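Local coordinates for enoyl-CoA hydratase (PDB 3T3W), which probably catalyses the hydration of enoyl-CoA thioesters in lipid metabolism, as a member of the crotonase family, at the interface of chains A and B. Numbering follows the deposited sequence. Chains: chain A/B, Enoyl-CoA hydratase.

The interface of chains A and B. Residues chain A 141, 199, 213, 217; chain B 178, 181-182, 184.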
loop_
_atom_site.group_PDB
_atom_site.type_symbol
_atom_site.label_atom_id
_atom_site.label_comp_id
_atom_site.label_asym_id
_atom_site.label_seq_id
_atom_site.Cartn_x
_atom_site.Cartn_y
_atom_site.Cartn_z
ATOM N N LEU A 141 9.413 0.594 -23.057
ATOM C CA LEU A 141 8.563 0.320 -24.170
ATOM C C LEU A 141 9.046 -0.979 -24.813
ATOM O O LEU A 141 10.244 -1.249 -24.774
ATOM C CB LEU A 141 8.550 1.440 -25.189
ATOM C CG LEU A 141 8.423 2.894 -24.761
ATOM C CD1 LEU A 141 8.323 3.807 -25.982
ATOM C CD2 LEU A 141 7.200 3.013 -23.851
ATOM N N ARG A 199 3.644 -1.968 -29.519
ATOM C CA ARG A 199 3.333 -2.002 -30.934
ATOM C C ARG A 199 3.868 -3.300 -31.525
ATOM O O ARG A 199 4.918 -3.804 -31.068
ATOM C CB ARG A 199 4.079 -0.871 -31.665
ATOM C CG ARG A 199 3.833 0.535 -31.177
ATOM C CD ARG A 199 4.361 1.582 -32.141
ATOM N NE ARG A 199 4.241 2.888 -31.505
ATOM C CZ ARG A 199 4.849 3.986 -31.922
ATOM N NH1 ARG A 199 5.634 3.927 -33.004
ATOM N NH2 ARG A 199 4.682 5.130 -31.249
ATOM N N LEU A 213 11.176 5.434 -33.640
ATOM C CA LEU A 213 10.548 5.770 -32.349
ATOM C C LEU A 213 11.571 6.359 -31.395
ATOM O O LEU A 213 11.335 7.399 -30.782
ATOM C CB LEU A 213 9.924 4.534 -31.717
ATOM C CG LEU A 213 9.259 4.724 -30.358
ATOM C CD1 LEU A 213 8.179 5.830 -30.384
ATOM C CD2 LEU A 213 8.669 3.363 -29.930
ATOM N N ILE A 217 11.709 10.246 -29.737
ATOM C CA ILE A 217 11.797 10.474 -28.295
ATOM C C ILE A 217 13.063 11.283 -27.944
ATOM O O ILE A 217 13.047 12.154 -27.063
ATOM C CB ILE A 217 11.754 9.127 -27.525
ATOM C CG1 ILE A 217 10.382 8.488 -27.720
ATOM C CG2 ILE A 217 12.031 9.338 -26.032
ATOM C CD1 ILE A 217 10.268 7.044 -27.247
ATOM N N GLU B 178 4.706 5.730 -23.410
ATOM C CA GLU B 178 4.821 5.979 -24.839
ATOM C C GLU B 178 4.222 7.323 -25.207
ATOM O O GLU B 178 4.820 8.101 -25.960
ATOM C CB GLU B 178 4.132 4.865 -25.595
ATOM C CG GLU B 178 4.079 5.084 -27.107
ATOM C CD GLU B 178 3.300 4.021 -27.869
ATOM O OE1 GLU B 178 2.897 2.975 -27.267
ATOM O OE2 GLU B 178 3.014 4.288 -29.084
ATOM N N PHE B 181 6.359 10.215 -23.688
ATOM C CA PHE B 181 7.679 10.317 -24.311
ATOM C C PHE B 181 7.579 10.877 -25.731
ATOM O O PHE B 181 8.488 11.554 -26.191
ATOM C CB PHE B 181 8.385 8.948 -24.419
ATOM C CG PHE B 181 8.816 8.307 -23.124
ATOM C CD1 PHE B 181 8.955 9.009 -21.924
ATOM C CD2 PHE B 181 9.214 6.953 -23.145
ATOM C CE1 PHE B 181 9.369 8.341 -20.761
ATOM C CE2 PHE B 181 9.642 6.299 -21.995
ATOM C CZ PHE B 181 9.748 6.990 -20.809
ATOM N N THR B 182 6.497 10.557 -26.449
ATOM C CA THR B 182 6.331 11.001 -27.858
ATOM C C THR B 182 5.449 12.228 -28.047
ATOM O O THR B 182 5.550 12.955 -29.054
ATOM C CB THR B 182 5.748 9.887 -28.732
ATOM O OG1 THR B 182 4.430 9.564 -28.273
ATOM C CG2 THR B 182 6.671 8.612 -28.750
ATOM N N ARG B 184 2.335 11.888 -28.687
ATOM C CA ARG B 184 1.327 11.471 -29.699
ATOM C C ARG B 184 -0.076 11.431 -29.160
ATOM O O ARG B 184 -0.296 11.292 -27.955
ATOM C CB ARG B 184 1.647 10.146 -30.336
ATOM C CG ARG B 184 1.318 8.908 -29.546
ATOM C CD ARG B 184 1.499 7.694 -30.461
ATOM N NE ARG B 184 1.263 6.409 -29.811
ATOM C CZ ARG B 184 0.061 5.870 -29.611
ATOM N NH1 ARG B 184 -0.033 4.670 -29.086
ATOM N NH2 ARG B 184 -1.056 6.514 -29.946
#
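A:Arg199 reaches over from strand 199-201 to B:Glu178 on helix 173-182, showing how one carboxylate oxygen can serve both chains in an interface of a crotonase-family protein. The deposited assembly holds six copies, in keeping with the trimers and hexamers common in this family, so the contact may well be a biological one. This pair is the tight part. The guanidinium of A:Arg199 presents its NE edge, so that NE (3.1 Å) and NH2 (2.9 Å) both donate to B:Glu178 OE2. That oxygen lies in the guanidinium plane, but the carboxylate is turned 52° from it; NE arrives from above the carboxylate and NH2 on the anti side, tilted 34° out of its plane. From its own chain B:Arg184 NE adds a salt bridge of 2.8 Å to the same OE2, whose concentration of donors would be expected to stabilise a negative charge. B:Glu178 reaches this point extended, its CG anti to the backbone N (chi1 175°).

The apolar patch packs more lightly, around the methyl of B:Thr182. This CG2 meets A:Leu213 CD1 at 3.6 Å, the two side chains crossing at about a right angle. B:Thr182 OG1 points back into its own chain, donating to B:Glu178 O at 2.8 Å and accepting from B:Arg184 N, which leaves CG2 facing chain A. A:Leu213 CD2 also sits over a face of the A:Arg199 guanidinium, linking the two halves. Looser contacts complete the patch: A:Ile217 CG1 lies 3.9 Å from both B:Thr182 CG2 and B:Phe181 CB, and A:Leu141 CD2 rests against the helix backbone at B:Glu178.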